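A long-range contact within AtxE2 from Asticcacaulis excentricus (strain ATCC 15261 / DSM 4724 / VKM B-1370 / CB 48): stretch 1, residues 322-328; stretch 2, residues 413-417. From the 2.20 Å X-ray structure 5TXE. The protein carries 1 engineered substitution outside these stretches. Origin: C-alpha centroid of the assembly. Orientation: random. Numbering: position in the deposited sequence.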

# COMPACT_ATOMS: atom_id res chain seq x y z
N GLU A 322 0.25 9.57 -16.84
CA GLU A 322 0.02 10.80 -17.58
C GLU A 322 -1.44 11.28 -17.43
O GLU A 322 -2.21 10.70 -16.70
CB GLU A 322 0.38 10.59 -19.07
CG GLU A 322 -0.43 9.52 -19.76
CD GLU A 322 0.00 9.34 -21.23
OE1 GLU A 322 1.22 9.33 -21.50
OE2 GLU A 322 -0.89 9.20 -22.10
N GLY A 323 -1.78 12.37 -18.11
CA GLY A 323 -3.07 13.01 -18.05
C GLY A 323 -3.12 13.99 -16.88
O GLY A 323 -2.14 14.17 -16.16
N TRP A 324 -4.29 14.59 -16.66
CA TRP A 324 -4.47 15.54 -15.56
C TRP A 324 -4.06 14.89 -14.20
O TRP A 324 -4.52 13.79 -13.85
CB TRP A 324 -5.92 15.95 -15.50
CG TRP A 324 -6.22 17.03 -14.50
CD1 TRP A 324 -6.67 16.86 -13.25
CD2 TRP A 324 -6.19 18.44 -14.74
NE1 TRP A 324 -6.91 18.08 -12.66
CE2 TRP A 324 -6.61 19.07 -13.55
CE3 TRP A 324 -5.84 19.24 -15.84
CZ2 TRP A 324 -6.68 20.45 -13.42
CZ3 TRP A 324 -5.92 20.62 -15.72
CH2 TRP A 324 -6.34 21.21 -14.50
N ALA A 325 -3.17 15.55 -13.47
CA ALA A 325 -2.73 15.06 -12.18
C ALA A 325 -2.23 13.63 -12.29
O ALA A 325 -2.37 12.87 -11.35
CB ALA A 325 -3.88 15.12 -11.16
N SER A 326 -1.69 13.26 -13.44
CA SER A 326 -1.16 11.91 -13.65
C SER A 326 -2.19 10.81 -13.42
O SER A 326 -1.81 9.72 -13.05
CB SER A 326 0.06 11.63 -12.75
OG SER A 326 1.12 12.46 -13.16
N ASN A 327 -3.46 11.09 -13.64
CA ASN A 327 -4.48 10.10 -13.28
C ASN A 327 -4.52 8.79 -14.13
O ASN A 327 -5.08 7.78 -13.67
CB ASN A 327 -5.84 10.75 -13.24
CG ASN A 327 -6.48 10.87 -14.60
OD1 ASN A 327 -7.31 10.06 -14.97
ND2 ASN A 327 -6.10 11.88 -15.33
N GLU A 328 -3.90 8.79 -15.30
CA GLU A 328 -3.95 7.62 -16.18
C GLU A 328 -2.64 6.93 -16.33
O GLU A 328 -1.62 7.48 -16.00
CB GLU A 328 -4.43 8.03 -17.55
CG GLU A 328 -5.88 8.44 -17.58
CD GLU A 328 -6.39 8.59 -19.00
OE1 GLU A 328 -6.06 7.71 -19.82
OE2 GLU A 328 -7.07 9.58 -19.29
N ILE A 413 -2.42 23.46 -8.27
CA ILE A 413 -1.96 22.08 -8.49
C ILE A 413 -3.10 21.27 -9.00
O ILE A 413 -4.21 21.40 -8.54
CB ILE A 413 -1.38 21.50 -7.19
CG1 ILE A 413 -0.08 22.22 -6.86
CG2 ILE A 413 -1.15 20.00 -7.33
CD1 ILE A 413 0.26 22.20 -5.39
N GLU A 414 -2.82 20.45 -9.98
CA GLU A 414 -3.82 19.57 -10.57
C GLU A 414 -4.19 18.47 -9.58
O GLU A 414 -3.33 17.85 -9.00
CB GLU A 414 -3.29 18.91 -11.86
CG GLU A 414 -2.95 19.94 -12.95
CD GLU A 414 -2.36 19.35 -14.22
OE1 GLU A 414 -2.26 18.11 -14.39
OE2 GLU A 414 -2.06 20.16 -15.10
N VAL A 415 -5.48 18.23 -9.43
CA VAL A 415 -5.99 17.25 -8.50
C VAL A 415 -6.95 16.32 -9.21
O VAL A 415 -7.76 16.78 -10.01
CB VAL A 415 -6.77 17.96 -7.42
CG1 VAL A 415 -7.44 16.94 -6.49
CG2 VAL A 415 -5.86 18.89 -6.65
N PHE A 416 -6.88 15.01 -8.94
CA PHE A 416 -8.03 14.18 -9.25
C PHE A 416 -8.54 13.48 -7.98
O PHE A 416 -7.81 13.39 -6.97
CB PHE A 416 -7.73 13.21 -10.39
CG PHE A 416 -7.01 11.93 -9.97
CD1 PHE A 416 -5.63 11.86 -9.95
CD2 PHE A 416 -7.74 10.78 -9.66
CE1 PHE A 416 -4.97 10.68 -9.62
CE2 PHE A 416 -7.11 9.60 -9.30
CZ PHE A 416 -5.71 9.55 -9.29
N SER A 417 -9.78 13.03 -8.05
CA SER A 417 -10.36 12.16 -7.05
C SER A 417 -11.56 11.49 -7.65
O SER A 417 -11.98 11.87 -8.72
CB SER A 417 -10.77 12.97 -5.83
OG SER A 417 -9.61 13.40 -5.14

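A tight turn packs against the start of a strand in this contact, held by one strong hydrogen bond, one weak one and two CH-pi contacts. The touching residues lie at least 89 positions apart in the sequence, and together the two stretches bury 356 Å² of surface.

The turn is closed by its own backbone. Glu 322 and Glu 328 pair in both directions, Glu 322 N to Glu 328 O and Glu 328 N to Glu 322 O, each at 2.9 Å. Inside this pair, Ser 326 N bonds to Gly 323 O and Asn 327 N to Trp 324 O, both also at 2.9 Å. The side chain of Asn 327 adds a bond from ND2 to Trp 324 O at 2.9 Å, so this carbonyl accepts two hydrogen bonds. Gly 323 has a positive phi of 85°, which favours glycine. A CB here would also be crowded by Asn 327 ND2.

The stretches come closest in backbone register at Ala 325 and Glu 414, whose CA atoms are 4.9 Å apart. Glu 414 points toward the turn, with chi1 in m and chi2 in t. This extended side chain brings its carboxylate to the turn's backbone. Ala 325 N donates to Glu 414 OE1 at 2.9 Å, with a nearly straight N-H...acceptor angle of 174°. A carboxylate suits this place because it can accept a bond from a main-chain amide that the strand's backbone does not reach.

The same side chain serves a second purpose. Its aliphatic part lies over one face of the Trp 324 indole. Glu 414 CG sits 3.7 Å from the centroid of the Trp 324 six-membered ring, only 8° off the ring normal. Trp 324 CE2 and Glu 414 CB are also 3.7 Å apart. The CA-to-CB bond of Trp 324 points sideways, but with chi1 in t the ring comes nearer to the strand. Trp 324 NE1 then donates to Val 415 O at 3.1 Å. The angle of 133° makes this bond weak. Val 415 takes part through its backbone, while its side chain points away.

Phe 416 points toward the turn, like Glu 414, as expected for alternate residues of a strand. The Phe 416 ring receives Asn 327 on one face: Asn 327 CB lies 3.6 Å from its centroid, 18° off the normal. The CB of Asn 327 packs on the ring while its amide leads away to hydrogen bonds, with OD1 satisfied elsewhere in the structure. At the ring edge, Ala 325 O lies 3.7 Å from Phe 416 CD1.

Ala 325 sits between these groups with its small side chain directed toward the strand. Ala 325 CB is 3.9 Å from Glu 414 CB, 3.9 Å from Phe 416 CD1 and 3.8 Å from Val 415 C. A methyl group fits this close approach, filling the space between the two side chains. Phe 416 is buried, as suits its apolar ring, whereas Glu 414 remains partly exposed.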